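Local coordinates for protein Ypr154wp (Saccharomyces cerevisiae, PDB 1ZX6) that promotes induction of the [PSI+] prion form of Sup35 when overproduced and binds Las17 and Rsp5, the chain here being its SH3 domain, at residues 37-42 with 46-51. Residues are numbered along the deposited sequence; the frame is centred on the assembly and turned at random.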
loop_
_atom_site.group_PDB
_atom_site.type_symbol
_atom_site.label_atom_id
_atom_site.label_comp_id
_atom_site.label_asym_id
_atom_site.label_seq_id
_atom_site.Cartn_x
_atom_site.Cartn_y
_atom_site.Cartn_z
ATOM N N TRP A 37 -8.430 -0.228 4.469
ATOM C CA TRP A 37 -7.225 0.592 4.458
ATOM C C TRP A 37 -6.097 -0.080 5.244
ATOM O O TRP A 37 -6.316 -0.540 6.399
ATOM C CB TRP A 37 -7.511 1.970 5.058
ATOM C CG TRP A 37 -8.374 2.812 4.159
ATOM C CD1 TRP A 37 -9.736 2.899 4.146
ATOM C CD2 TRP A 37 -7.903 3.693 3.146
ATOM N NE1 TRP A 37 -10.153 3.776 3.157
ATOM C CE2 TRP A 37 -9.046 4.284 2.533
ATOM C CE3 TRP A 37 -6.633 4.045 2.693
ATOM C CZ2 TRP A 37 -8.940 5.208 1.471
ATOM C CZ3 TRP A 37 -6.526 4.954 1.623
ATOM C CH2 TRP A 37 -7.681 5.526 1.037
ATOM N N TYR A 38 -4.924 -0.140 4.599
ATOM C CA TYR A 38 -3.661 -0.566 5.188
ATOM C C TYR A 38 -2.668 0.607 5.301
ATOM O O TYR A 38 -2.740 1.578 4.518
ATOM C CB TYR A 38 -3.017 -1.655 4.329
ATOM C CG TYR A 38 -3.731 -2.992 4.254
ATOM C CD1 TYR A 38 -4.804 -3.283 5.078
ATOM C CD2 TYR A 38 -3.288 -3.977 3.363
ATOM C CE1 TYR A 38 -5.463 -4.505 4.994
ATOM C CE2 TYR A 38 -3.924 -5.210 3.289
ATOM C CZ TYR A 38 -4.990 -5.462 4.120
ATOM O OH TYR A 38 -5.670 -6.655 4.096
ATOM N N LYS A 39 -1.734 0.477 6.245
ATOM C CA LYS A 39 -0.579 1.347 6.417
ATOM C C LYS A 39 0.675 0.576 5.995
ATOM O O LYS A 39 0.890 -0.571 6.386
ATOM C CB LYS A 39 -0.438 1.772 7.878
ATOM C CG LYS A 39 0.611 2.820 8.111
ATOM C CD LYS A 39 0.932 2.942 9.606
ATOM C CE LYS A 39 2.074 3.946 9.827
ATOM N NZ LYS A 39 1.952 5.082 8.871
ATOM N N GLY A 40 1.521 1.191 5.191
ATOM C CA GLY A 40 2.728 0.485 4.755
ATOM C C GLY A 40 3.815 1.436 4.299
ATOM O O GLY A 40 3.635 2.649 4.358
ATOM N N SER A 41 4.938 0.855 3.892
ATOM C CA SER A 41 6.074 1.613 3.383
ATOM C C SER A 41 6.561 1.003 2.069
ATOM O O SER A 41 6.529 -0.216 1.886
ATOM C CB SER A 41 7.209 1.691 4.416
ATOM O OG SER A 41 7.794 0.423 4.630
ATOM N N CYS A 42 6.998 1.870 1.160
ATOM C CA CYS A 42 7.490 1.450 -0.148
ATOM C C CYS A 42 8.506 2.474 -0.638
ATOM O O CYS A 42 8.195 3.647 -0.721
ATOM C CB CYS A 42 6.343 1.378 -1.166
ATOM S SG CYS A 42 6.840 0.813 -2.786
ATOM N N THR A 46 6.100 6.333 3.532
ATOM C CA THR A 46 5.182 5.659 4.455
ATOM C C THR A 46 3.805 6.347 4.367
ATOM O O THR A 46 3.721 7.560 4.362
ATOM C CB THR A 46 5.685 5.689 5.906
ATOM O OG1 THR A 46 6.942 5.000 5.997
ATOM C CG2 THR A 46 4.678 5.041 6.870
ATOM N N GLY A 47 2.737 5.558 4.258
ATOM C CA GLY A 47 1.394 6.108 4.271
ATOM C C GLY A 47 0.342 5.018 4.185
ATOM O O GLY A 47 0.645 3.822 4.355
ATOM N N ILE A 48 -0.876 5.436 3.856
ATOM C CA ILE A 48 -2.000 4.540 3.802
ATOM C C ILE A 48 -2.518 4.396 2.378
ATOM O O ILE A 48 -2.382 5.305 1.543
ATOM C CB ILE A 48 -3.111 4.943 4.800
ATOM C CG1 ILE A 48 -3.769 6.267 4.440
ATOM C CG2 ILE A 48 -2.540 5.003 6.237
ATOM C CD1 ILE A 48 -5.022 6.549 5.292
ATOM N N PHE A 49 -3.142 3.255 2.139
ATOM C CA PHE A 49 -3.605 2.904 0.814
ATOM C C PHE A 49 -4.739 1.905 0.948
ATOM O O PHE A 49 -4.788 1.192 1.947
ATOM C CB PHE A 49 -2.464 2.335 -0.041
ATOM C CG PHE A 49 -1.848 1.105 0.519
ATOM C CD1 PHE A 49 -2.332 -0.158 0.165
ATOM C CD2 PHE A 49 -0.834 1.194 1.440
ATOM C CE1 PHE A 49 -1.797 -1.323 0.714
ATOM C CE2 PHE A 49 -0.279 0.054 1.980
ATOM C CZ PHE A 49 -0.763 -1.216 1.625
ATOM N N PRO A 50 -5.673 1.848 -0.024
ATOM C CA PRO A 50 -6.739 0.838 0.103
ATOM C C PRO A 50 -6.250 -0.606 -0.090
ATOM O O PRO A 50 -5.473 -0.895 -0.970
ATOM C CB PRO A 50 -7.744 1.245 -0.974
ATOM C CG PRO A 50 -7.225 2.652 -1.486
ATOM C CD PRO A 50 -5.804 2.605 -1.293
ATOM N N ALA A 51 -6.748 -1.518 0.747
ATOM C CA ALA A 51 -6.320 -2.891 0.766
ATOM C C ALA A 51 -6.566 -3.645 -0.526
ATOM O O ALA A 51 -5.779 -4.529 -0.866
ATOM C CB ALA A 51 -7.025 -3.629 1.921
#
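Trp37 lies across the neighbouring strand, with Pro50 over one face of its six-membered ring; Pro50 CG stands 4.1 Å from the ring centroid in a CH-pi contact 22° off the ring normal. With CG anti to its carbonyl carbon (chi1 -71°), the indole swings over strand 46-50: Trp37 CE3 comes 3.3 Å from Phe49 C, and Ile48 CD1 adds an apolar contact with Trp37 CE3 at 4.0 Å. The indole offers a broad apolar face, and the rigid proline ring can lie against it at little conformational cost. In SH3 domains a tryptophan opening this strand and the proline ending the next typically line the groove for proline-rich peptides, a role consistent with this pair.

On the other side of the sheet Tyr38 is covered from one face by Ala51, whose CB sits almost above the ring centre, 3.5 Å from the centroid; a lone methyl is small enough to come so close. Phe49, at chi1 60°, holds its CG between backbone N and carbonyl carbon, which carries the ring across toward strand 37-42, where CB of Tyr38 lies over one face of the Phe49 ring in a CH-pi contact, 3.5 Å from Phe49 CZ. The backbone N of Gly40 lies at the edge of that ring; a CB here would crowd Phe49 CE2, so a residue without a side chain suits the place.

Two pairs of reciprocal backbone hydrogen bonds join Tyr38 with Phe49 and Gly40 with Gly47, including Gly40 N to Gly47 O at 2.9 Å. On the face of Trp37 and Ile48, Lys39 runs out extended and bends at its last torsion, laying NZ 3.4 Å from the CG2 methyl of Thr46, a van der Waals contact.

The pair forms an antiparallel beta hairpin of the SH3 barrel. Strand 26-32 flanks strand 37-42 through backbone hydrogen bonds of Lys39 with Leu30 and Glu31 and of Ser41 with Gln28, while Leu21 packs against Phe49 and Gly17 and Leu19 make backbone hydrogen bonds with Ile48.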